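Local coordinates for protein peptidase S8 and S53, subtilisin, kexin, sedolisin (Mycobacterium smegmatis, PDB 4KG7) that is a membrane-associated subtilisin-like serine protease (mycosin MycP3) of the ESX-3 type VII secretion system, probably cleaving peptide bonds through an Asp-His-Ser charge relay, at residues A173-I178 against V209-A214. Residues are numbered along the deposited sequence; the frame is centred on the assembly and turned at random.
Sequences ARVINI and VIVAAA
Strands Val175-Ile178 and Val209-Ala213 run parallel, 4.6 Å apart at closest approach and 15° from exact alignment, as central neighbours in the parallel sheet of the subtilisin fold; helix 193-205 makes the beta-alpha-beta crossover between them. Five backbone hydrogen bonds join them, their donors alternating between strands: Val209 N gives to Arg174 O, Ile176 N to Val209 O, Val211 N to Ile176 O, Ile178 N to Val211 O and Ala213 N to Ile178 O. The beta-branched valines and isoleucines suit the extended backbone and pack apolar bulk on both faces. On one face Ile176, Ile178, Ile210 and Ala212 point together, with helix 193-205 packed on Ile176 and Ile210. Ile210 sets CG1 beside its backbone N (chi1 -54°), which leaves CG2 anti to that N, where it meets Ile178 CD1 at 3.7 Å. The small Ala212 sets only a methyl beside Ile178, CB to CB 4.3 Å. The other face carries Val175, Asn177, Val209 and Val211; helix 318-335, whose first turn holds the predicted charge-relay Ser319, packs on Val175 and Val211. The side chain of Ala213 lies about 5 Å from that of Ser319, and Asn177's about 5 Å from that of Asp73, also predicted charge-relay. Arg174 hydrogen-bonds through NE to Gln67 OE1 and NH2 to Pro337 O; its carbonyl O, which also accepts Arg333 NH1, takes Val209 N at 3.0 Å, the donor 36° out of the carbonyl plane.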
ATOM      1  N   ALA A 173      10.903   5.773  -9.330  1.00  9.76           N
ATOM      2  CA  ALA A 173      10.140   5.908  -8.110  1.00  9.51           C
ATOM      3  C   ALA A 173      11.022   5.977  -6.887  1.00  9.72           C
ATOM      4  O   ALA A 173      11.870   5.103  -6.692  1.00 11.08           O
ATOM      5  CB  ALA A 173       9.166   4.754  -7.949  1.00  9.19           C
ATOM      6  N   ARG A 174      10.775   7.009  -6.075  1.00  9.58           N
ATOM      7  CA  ARG A 174      11.395   7.233  -4.778  1.00  9.91           C
ATOM      8  C   ARG A 174      10.656   6.530  -3.644  1.00  8.29           C
ATOM      9  O   ARG A 174      11.233   6.237  -2.591  1.00  7.61           O
ATOM     10  CB  ARG A 174      11.386   8.741  -4.501  1.00 11.22           C
ATOM     11  CG  ARG A 174      12.232   9.549  -5.459  1.00 12.62           C
ATOM     12  CD  ARG A 174      13.663   9.584  -4.964  1.00 13.79           C
ATOM     13  NE  ARG A 174      13.833  10.660  -3.991  1.00 14.69           N
ATOM     14  CZ  ARG A 174      14.895  10.854  -3.211  1.00 14.92           C
ATOM     15  NH1 ARG A 174      15.914  10.014  -3.215  1.00 16.12           N
ATOM     16  NH2 ARG A 174      14.912  11.903  -2.388  1.00 14.91           N
ATOM     17  N   VAL A 175       9.361   6.323  -3.836  1.00  7.26           N
ATOM     18  CA  VAL A 175       8.493   5.625  -2.893  1.00  6.66           C
ATOM     19  C   VAL A 175       7.680   4.692  -3.757  1.00  6.32           C
ATOM     20  O   VAL A 175       7.230   5.102  -4.838  1.00  6.35           O
ATOM     21  CB  VAL A 175       7.558   6.607  -2.125  1.00  6.64           C
ATOM     22  CG1 VAL A 175       6.665   5.864  -1.152  1.00  6.42           C
ATOM     23  CG2 VAL A 175       8.373   7.678  -1.401  1.00  6.98           C
ATOM     24  N   ILE A 176       7.510   3.439  -3.319  1.00  5.95           N
ATOM     25  CA  ILE A 176       6.731   2.455  -4.058  1.00  5.83           C
ATOM     26  C   ILE A 176       5.652   1.954  -3.091  1.00  5.59           C
ATOM     27  O   ILE A 176       5.962   1.367  -2.041  1.00  5.83           O
ATOM     28  CB  ILE A 176       7.625   1.289  -4.516  1.00  5.88           C
ATOM     29  CG1 ILE A 176       8.631   1.776  -5.553  1.00  6.07           C
ATOM     30  CG2 ILE A 176       6.768   0.173  -5.114  1.00  5.86           C
ATOM     31  CD1 ILE A 176       9.711   0.768  -5.935  1.00  6.34           C
ATOM     32  N   ASN A 177       4.396   2.184  -3.447  1.00  5.45           N
ATOM     33  CA  ASN A 177       3.241   1.864  -2.628  1.00  5.40           C
ATOM     34  C   ASN A 177       2.561   0.585  -3.101  1.00  5.39           C
ATOM     35  O   ASN A 177       2.179   0.481  -4.278  1.00  5.37           O
ATOM     36  CB  ASN A 177       2.239   3.021  -2.651  1.00  5.48           C
ATOM     37  CG  ASN A 177       1.096   2.792  -1.692  1.00  5.60           C
ATOM     38  OD1 ASN A 177       1.163   3.133  -0.518  1.00  5.99           O
ATOM     39  ND2 ASN A 177       0.051   2.173  -2.174  1.00  5.73           N
ATOM     40  N   ILE A 178       2.397  -0.359  -2.176  1.00  5.47           N
ATOM     41  CA  ILE A 178       1.793  -1.649  -2.458  1.00  5.66           C
ATOM     42  C   ILE A 178       0.648  -1.840  -1.464  1.00  5.90           C
ATOM     43  O   ILE A 178       0.807  -2.420  -0.392  1.00  5.97           O
ATOM     44  CB  ILE A 178       2.826  -2.794  -2.386  1.00  5.79           C
ATOM     45  CG1 ILE A 178       4.068  -2.491  -3.231  1.00  5.77           C
ATOM     46  CG2 ILE A 178       2.210  -4.131  -2.772  1.00  5.99           C
ATOM     47  CD1 ILE A 178       5.248  -3.412  -3.010  1.00  5.91           C
ATOM     48  N   VAL A 209      11.900   3.733  -1.010  1.00  6.67           N
ATOM     49  CA  VAL A 209      11.122   3.367   0.157  1.00  6.28           C
ATOM     50  C   VAL A 209       9.886   2.591  -0.315  1.00  5.90           C
ATOM     51  O   VAL A 209       9.049   3.124  -1.044  1.00  5.85           O
ATOM     52  CB  VAL A 209      10.667   4.614   0.942  1.00  6.37           C
ATOM     53  CG1 VAL A 209       9.732   4.211   2.074  1.00  6.30           C
ATOM     54  CG2 VAL A 209      11.873   5.328   1.507  1.00  6.79           C
ATOM     55  N   ILE A 210       9.778   1.338   0.124  1.00  5.75           N
ATOM     56  CA  ILE A 210       8.687   0.476  -0.289  1.00  5.46           C
ATOM     57  C   ILE A 210       7.746   0.336   0.901  1.00  5.41           C
ATOM     58  O   ILE A 210       8.155  -0.035   1.994  1.00  5.70           O
ATOM     59  CB  ILE A 210       9.167  -0.921  -0.721  1.00  5.59           C
ATOM     60  CG1 ILE A 210      10.263  -0.854  -1.815  1.00  5.65           C
ATOM     61  CG2 ILE A 210       7.995  -1.786  -1.186  1.00  5.55           C
ATOM     62  CD1 ILE A 210      10.923  -2.194  -2.056  1.00  5.91           C
ATOM     63  N   VAL A 211       6.505   0.666   0.663  1.00  5.15           N
ATOM     64  CA  VAL A 211       5.457   0.677   1.677  1.00  5.10           C
ATOM     65  C   VAL A 211       4.374  -0.295   1.255  1.00  5.03           C
ATOM     66  O   VAL A 211       3.883  -0.222   0.131  1.00  4.94           O
ATOM     67  CB  VAL A 211       4.839   2.109   1.817  1.00  5.07           C
ATOM     68  CG1 VAL A 211       3.763   2.167   2.881  1.00  5.19           C
ATOM     69  CG2 VAL A 211       5.916   3.127   2.119  1.00  5.31           C
ATOM     70  N   ALA A 212       3.975  -1.174   2.181  1.00  5.02           N
ATOM     71  CA  ALA A 212       2.975  -2.214   1.904  1.00  5.01           C
ATOM     72  C   ALA A 212       1.907  -2.259   2.982  1.00  5.08           C
ATOM     73  O   ALA A 212       2.205  -2.138   4.170  1.00  5.30           O
ATOM     74  CB  ALA A 212       3.661  -3.584   1.786  1.00  5.20           C
ATOM     75  N   ALA A 213       0.658  -2.465   2.597  1.00  5.00           N
ATOM     76  CA  ALA A 213      -0.399  -2.706   3.552  1.00  5.21           C
ATOM     77  C   ALA A 213      -0.172  -4.006   4.312  1.00  5.50           C
ATOM     78  O   ALA A 213       0.207  -5.006   3.714  1.00  5.48           O
ATOM     79  CB  ALA A 213      -1.732  -2.783   2.809  1.00  5.19           C
ATOM     80  N   ALA A 214      -0.428  -4.028   5.630  1.00  5.78           N
ATOM     81  CA  ALA A 214      -0.174  -5.242   6.431  1.00  6.29           C
ATOM     82  C   ALA A 214      -1.182  -6.350   6.165  1.00  6.69           C
ATOM     83  O   ALA A 214      -0.879  -7.516   6.378  1.00  7.00           O
ATOM     84  CB  ALA A 214      -0.192  -4.895   7.906  1.00  6.52           C
TER